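PDB 3P9Y: CG14216 from Drosophila melanogaster, which dephosphorylates phosphoserine in the C-terminal domain repeats of RNA polymerase II and probably acts in RNA processing and termination. Local coordinates for residues M20-E25 and T114-V119; R118-V123 and V190-V195. The protein carries 2 engineered substitutions. One frame throughout, in Å; residues are numbered along the deposited sequence.

Contact 1. Residues M20-E25 and T114-V119; sequences MNRSME and TVEERV
R22 reaches across to V115 and E116, lying with one guanidinium face on the valine and its outer edge against the glutamate. V115 CG2 sits 3.4 Å above the guanidinium plane, displaced toward the rim, and touches R22 CZ at 3.6 Å; this is the tight, buried half. A turn about the CG-CD bond (chi3 -63°) brings the guanidinium round so that the same methyl meets both R22 CD and the flat group beyond it. On the partly exposed side a salt bridge takes over: R22 NH1 and NH2 approach end-on and share one oxygen, E116 OE1, at 2.9 Å from NH1 and 3.0 Å from NH2. That oxygen lies almost in the guanidinium plane, but the carboxylate is turned 68° from it; OE1 receives NH2 on its anti lone pair, whereas NH1 meets it from above the carboxylate plane. R22 closes the C-X5-R phosphatase P-loop, D16, probably an engineered residue, standing where the family has its nucleophilic cysteine; R22 NE hydrogen-bonds a peptide side chain, consistent with the phosphoserine of the pCTD. A leucine here would probably leave the E116 carboxylate without its mate and that side chain without its NE partner. The contact lies deep in the chain, joining the start of helix 22-32 to the turn between strand 111-114 and helix 117-128, with V145 of the loop after strand 137-142 alongside.

Contact 2. Residues R118-V123 and V190-V195; sequences RVYDLV and VILHSV. With IMD (imidazole), chain I.
Y120 lays its ring against L192 and ends at the hydroxyl of S194. L192 CB stands over one ring face, 3.8 Å from the centroid of the Y120 ring and 19° off its normal, a CH-pi contact displaced toward the rim near CZ. L192 CD1 extends the cover over the same face toward the CD2 side, 3.8 Å from Y120 CD2. Beyond the ring, Y120 OH and S194 OG are joined by a short hydrogen bond of 2.5 Å in which either may be the donor; the phenol oxygen also packs on the backbone, 3.2 Å from H193 C. With CG anti to the backbone N (chi1 179°), Y120 sends its ring off the helix to the strand. Helix 118-123 and strand 192-195 run almost parallel, 5° apart with axes 10.5 Å from each other at closest approach, as a helix packs on the sheet of this LMW PTP-like alpha/beta fold. The helix belongs to the beta-alpha-beta crossover from strand 111-114 to strand 137-142, and strand 192-197 is added antiparallel at the sheet's edge. Backbone hydrogen bonds of L192 to N142 and of S194 to V140 fix the strand in place, while T114 and N142 also touch the Y120 side chain. H193 points away from the helix, its NE2 bonded to H139 ND1, and its side chain packs on helix 172-187. One residue along the helix from Y120, D121 OD1 accepts a hydrogen bond of 3.1 Å from N1 of an imidazole, probably from the crystallisation liquor.

From the N terminus, strand 11-16 leads through the P-loop into helix 22-32, and contact 1 closes the long excursion that follows, taking in strand 36-41, the two short antiparallel strands and helices 65-82 and 85-95. Contact 2 starts where the second segment of contact 1 ends, on helix 117-128, sharing R118 and V119, and closes a second loop through strand 137-142 and helices 149-167 and 172-187. The two loops thus run in series, overlapping by two residues, and neither nests in the other. Their centres are 11 Å apart and they meet directly, T114 packing on Y120 and V123, and E117 on L192. Helix 117-128 thereby links the P-loop region to the sheet's last strand.

Contact 1. Residues M20-E25 and T114-V119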
loop_
_atom_site.group_PDB
_atom_site.type_symbol
_atom_site.label_atom_id
_atom_site.label_comp_id
_atom_site.label_asym_id
_atom_site.label_seq_id
_atom_site.Cartn_x
_atom_site.Cartn_y
_atom_site.Cartn_z
ATOM N N MET A 20 2.676 1.801 -7.010
ATOM C CA MET A 20 3.479 1.079 -7.997
ATOM C C MET A 20 4.274 -0.063 -7.376
ATOM O O MET A 20 4.186 -1.200 -7.824
ATOM C CB MET A 20 4.467 2.031 -8.674
ATOM C CG MET A 20 3.966 2.612 -9.978
ATOM S SD MET A 20 3.805 1.372 -11.282
ATOM C CE MET A 20 2.782 2.281 -12.430
ATOM N N ASN A 21 5.070 0.248 -6.359
ATOM C CA ASN A 21 5.989 -0.730 -5.790
ATOM C C ASN A 21 5.507 -1.280 -4.453
ATOM O O ASN A 21 4.981 -2.386 -4.386
ATOM C CB ASN A 21 7.379 -0.110 -5.626
ATOM C CG ASN A 21 8.392 -1.084 -5.063
ATOM O OD1 ASN A 21 8.321 -2.289 -5.307
ATOM N ND2 ASN A 21 9.351 -0.564 -4.311
ATOM N N ARG A 22 5.686 -0.498 -3.394
ATOM C CA ARG A 22 5.471 -0.981 -2.030
ATOM C C ARG A 22 4.034 -1.426 -1.752
ATOM O O ARG A 22 3.816 -2.484 -1.160
ATOM C CB ARG A 22 5.901 0.095 -1.029
ATOM C CG ARG A 22 7.416 0.320 -0.975
ATOM C CD ARG A 22 7.777 1.626 -0.253
ATOM N NE ARG A 22 7.264 2.799 -0.959
ATOM C CZ ARG A 22 7.323 4.047 -0.499
ATOM N NH1 ARG A 22 7.872 4.301 0.680
ATOM N NH2 ARG A 22 6.834 5.041 -1.223
ATOM N N SER A 23 3.054 -0.630 -2.167
ATOM C CA SER A 23 1.657 -0.966 -1.895
ATOM C C SER A 23 1.218 -2.185 -2.696
ATOM O O SER A 23 0.365 -2.946 -2.256
ATOM C CB SER A 23 0.732 0.209 -2.215
ATOM O OG SER A 23 0.604 0.401 -3.613
ATOM N N MET A 24 1.797 -2.371 -3.871
ATOM C CA MET A 24 1.385 -3.462 -4.747
ATOM C C MET A 24 2.002 -4.792 -4.324
ATOM O O MET A 24 1.384 -5.839 -4.464
ATOM C CB MET A 24 1.737 -3.135 -6.198
ATOM C CG MET A 24 0.913 -1.984 -6.749
ATOM S SD MET A 24 -0.857 -2.326 -6.642
ATOM C CE MET A 24 -1.083 -3.318 -8.119
ATOM N N GLU A 25 3.221 -4.741 -3.809
ATOM C CA GLU A 25 3.854 -5.919 -3.242
ATOM C C GLU A 25 3.026 -6.390 -2.045
ATOM O O GLU A 25 2.737 -7.584 -1.904
ATOM C CB GLU A 25 5.275 -5.578 -2.807
ATOM C CG GLU A 25 6.159 -6.774 -2.564
ATOM C CD GLU A 25 6.523 -7.492 -3.847
ATOM O OE1 GLU A 25 6.119 -8.658 -3.993
ATOM O OE2 GLU A 25 7.197 -6.889 -4.713
ATOM N N THR A 114 0.090 2.535 5.855
ATOM C CA THR A 114 0.929 3.375 5.006
ATOM C C THR A 114 2.377 2.935 5.157
ATOM O O THR A 114 2.738 2.302 6.149
ATOM C CB THR A 114 0.799 4.878 5.357
ATOM O OG1 THR A 114 1.157 5.092 6.728
ATOM C CG2 THR A 114 -0.625 5.358 5.125
ATOM N N VAL A 115 3.206 3.266 4.172
ATOM C CA VAL A 115 4.555 2.710 4.101
ATOM C C VAL A 115 5.651 3.754 4.336
ATOM O O VAL A 115 6.837 3.459 4.201
ATOM C CB VAL A 115 4.785 1.987 2.756
ATOM C CG1 VAL A 115 3.796 0.847 2.608
ATOM C CG2 VAL A 115 4.656 2.953 1.588
ATOM N N GLU A 116 5.253 4.967 4.696
ATOM C CA GLU A 116 6.200 5.986 5.144
ATOM C C GLU A 116 5.434 7.177 5.704
ATOM O O GLU A 116 4.281 7.397 5.349
ATOM C CB GLU A 116 7.145 6.426 4.018
ATOM C CG GLU A 116 6.481 7.113 2.838
ATOM C CD GLU A 116 7.510 7.695 1.865
ATOM O OE1 GLU A 116 7.590 7.228 0.711
ATOM O OE2 GLU A 116 8.258 8.610 2.266
ATOM N N GLU A 117 6.074 7.941 6.582
ATOM C CA GLU A 117 5.356 8.953 7.347
ATOM C C GLU A 117 4.747 10.031 6.462
ATOM O O GLU A 117 3.703 10.581 6.792
ATOM C CB GLU A 117 6.248 9.595 8.411
ATOM C CG GLU A 117 5.468 10.525 9.328
ATOM C CD GLU A 117 6.264 10.977 10.523
ATOM O OE1 GLU A 117 7.334 10.395 10.771
ATOM O OE2 GLU A 117 5.820 11.916 11.219
ATOM N N ARG A 118 5.385 10.339 5.341
ATOM C CA ARG A 118 4.830 11.337 4.436
ATOM C C ARG A 118 3.482 10.875 3.905
ATOM O O ARG A 118 2.549 11.668 3.790
ATOM C CB ARG A 118 5.792 11.631 3.285
ATOM C CG ARG A 118 6.839 12.673 3.637
ATOM C CD ARG A 118 7.891 12.811 2.551
ATOM N NE ARG A 118 8.788 13.938 2.796
ATOM C CZ ARG A 118 8.643 15.148 2.260
ATOM N NH1 ARG A 118 7.634 15.408 1.438
ATOM N NH2 ARG A 118 9.516 16.107 2.545
ATOM N N VAL A 119 3.376 9.587 3.595
ATOM C CA VAL A 119 2.121 9.030 3.103
ATOM C C VAL A 119 1.111 8.952 4.244
ATOM O O VAL A 119 -0.054 9.289 4.077
ATOM C CB VAL A 119 2.336 7.638 2.480
ATOM C CG1 VAL A 119 0.998 6.968 2.155
ATOM C CG2 VAL A 119 3.204 7.757 1.232
#

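Contact 2. Residues R118-V123 and V190-V195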
loop_
_atom_site.group_PDB
_atom_site.type_symbol
_atom_site.label_atom_id
_atom_site.label_comp_id
_atom_site.label_asym_id
_atom_site.label_seq_id
_atom_site.Cartn_x
_atom_site.Cartn_y
_atom_site.Cartn_z
ATOM N N ARG A 118 5.385 10.339 5.341
ATOM C CA ARG A 118 4.830 11.337 4.436
ATOM C C ARG A 118 3.482 10.875 3.905
ATOM O O ARG A 118 2.549 11.668 3.790
ATOM C CB ARG A 118 5.792 11.631 3.285
ATOM C CG ARG A 118 6.839 12.673 3.637
ATOM C CD ARG A 118 7.891 12.811 2.551
ATOM N NE ARG A 118 8.788 13.938 2.796
ATOM C CZ ARG A 118 8.643 15.148 2.260
ATOM N NH1 ARG A 118 7.634 15.408 1.438
ATOM N NH2 ARG A 118 9.516 16.107 2.545
ATOM N N VAL A 119 3.376 9.587 3.595
ATOM C CA VAL A 119 2.121 9.030 3.103
ATOM C C VAL A 119 1.111 8.952 4.244
ATOM O O VAL A 119 -0.054 9.289 4.077
ATOM C CB VAL A 119 2.336 7.638 2.480
ATOM C CG1 VAL A 119 0.998 6.968 2.155
ATOM C CG2 VAL A 119 3.204 7.757 1.232
ATOM N N TYR A 120 1.579 8.501 5.400
ATOM C CA TYR A 120 0.785 8.489 6.618
ATOM C C TYR A 120 0.099 9.842 6.836
ATOM O O TYR A 120 -1.103 9.900 7.058
ATOM C CB TYR A 120 1.698 8.177 7.797
ATOM C CG TYR A 120 1.032 8.148 9.154
ATOM C CD1 TYR A 120 0.217 7.091 9.530
ATOM C CD2 TYR A 120 1.268 9.154 10.081
ATOM C CE1 TYR A 120 -0.370 7.052 10.785
ATOM C CE2 TYR A 120 0.688 9.125 11.332
ATOM C CZ TYR A 120 -0.127 8.076 11.681
ATOM O OH TYR A 120 -0.699 8.050 12.929
ATOM N N ASP A 121 0.875 10.919 6.760
ATOM C CA ASP A 121 0.359 12.262 7.002
ATOM C C ASP A 121 -0.686 12.676 5.978
ATOM O O ASP A 121 -1.685 13.291 6.328
ATOM C CB ASP A 121 1.500 13.277 6.997
ATOM C CG ASP A 121 2.341 13.205 8.248
ATOM O OD1 ASP A 121 1.856 12.666 9.262
ATOM O OD2 ASP A 121 3.488 13.681 8.219
ATOM N N LEU A 122 -0.450 12.352 4.713
ATOM C CA LEU A 122 -1.394 12.706 3.660
ATOM C C LEU A 122 -2.705 11.952 3.857
ATOM O O LEU A 122 -3.789 12.508 3.674
ATOM C CB LEU A 122 -0.798 12.403 2.282
ATOM C CG LEU A 122 0.332 13.348 1.858
ATOM C CD1 LEU A 122 1.055 12.830 0.629
ATOM C CD2 LEU A 122 -0.212 14.755 1.606
ATOM N N VAL A 123 -2.600 10.685 4.242
ATOM C CA VAL A 123 -3.770 9.864 4.495
ATOM C C VAL A 123 -4.564 10.437 5.666
ATOM O O VAL A 123 -5.779 10.581 5.583
ATOM C CB VAL A 123 -3.372 8.401 4.801
ATOM C CG1 VAL A 123 -4.530 7.648 5.430
ATOM C CG2 VAL A 123 -2.886 7.697 3.529
ATOM N N VAL A 190 8.923 0.789 14.770
ATOM C CA VAL A 190 7.944 1.743 15.247
ATOM C C VAL A 190 6.740 1.743 14.312
ATOM O O VAL A 190 6.878 1.742 13.090
ATOM C CB VAL A 190 8.534 3.160 15.339
ATOM C CG1 VAL A 190 7.447 4.171 15.621
ATOM C CG2 VAL A 190 9.607 3.204 16.418
ATOM N N ILE A 191 5.559 1.728 14.907
ATOM C CA ILE A 191 4.323 1.856 14.164
ATOM C C ILE A 191 3.662 3.167 14.560
ATOM O O ILE A 191 3.485 3.438 15.750
ATOM C CB ILE A 191 3.365 0.698 14.491
ATOM C CG1 ILE A 191 3.994 -0.642 14.096
ATOM C CG2 ILE A 191 2.026 0.891 13.775
ATOM C CD1 ILE A 191 3.140 -1.834 14.453
ATOM N N LEU A 192 3.314 3.992 13.577
ATOM C CA LEU A 192 2.538 5.195 13.851
ATOM C C LEU A 192 1.068 4.804 13.785
ATOM O O LEU A 192 0.661 4.066 12.888
ATOM C CB LEU A 192 2.839 6.299 12.830
ATOM C CG LEU A 192 4.317 6.581 12.547
ATOM C CD1 LEU A 192 4.454 7.676 11.500
ATOM C CD2 LEU A 192 5.063 6.968 13.825
ATOM N N HIS A 193 0.271 5.294 14.726
ATOM C CA HIS A 193 -1.130 4.906 14.797
ATOM C C HIS A 193 -2.049 6.094 15.047
ATOM O O HIS A 193 -1.796 6.912 15.931
ATOM C CB HIS A 193 -1.338 3.871 15.897
ATOM C CG HIS A 193 -2.769 3.470 16.077
ATOM N ND1 HIS A 193 -3.328 3.227 17.314
ATOM C CD2 HIS A 193 -3.755 3.268 15.173
ATOM C CE1 HIS A 193 -4.594 2.889 17.162
ATOM N NE2 HIS A 193 -4.880 2.910 15.874
ATOM N N SER A 194 -3.108 6.182 14.248
ATOM C CA SER A 194 -4.169 7.152 14.473
ATOM C C SER A 194 -5.507 6.455 14.307
ATOM O O SER A 194 -5.645 5.556 13.475
ATOM C CB SER A 194 -4.073 8.307 13.477
ATOM O OG SER A 194 -2.890 9.055 13.676
ATOM N N VAL A 195 -6.485 6.863 15.107
ATOM C CA VAL A 195 -7.857 6.414 14.916
ATOM C C VAL A 195 -8.668 7.551 14.317
ATOM O O VAL A 195 -8.802 8.613 14.922
ATOM C CB VAL A 195 -8.513 5.991 16.238
ATOM C CG1 VAL A 195 -9.875 5.378 15.969
ATOM C CG2 VAL A 195 -7.621 5.011 16.989
HETATM N N1 IMD I . -0.539 14.139 10.500
HETATM C C2 IMD I . -1.460 14.417 9.551
HETATM N N3 IMD I . -2.532 14.987 10.146
HETATM C C4 IMD I . -2.287 15.070 11.472
HETATM C C5 IMD I . -1.027 14.537 11.696
#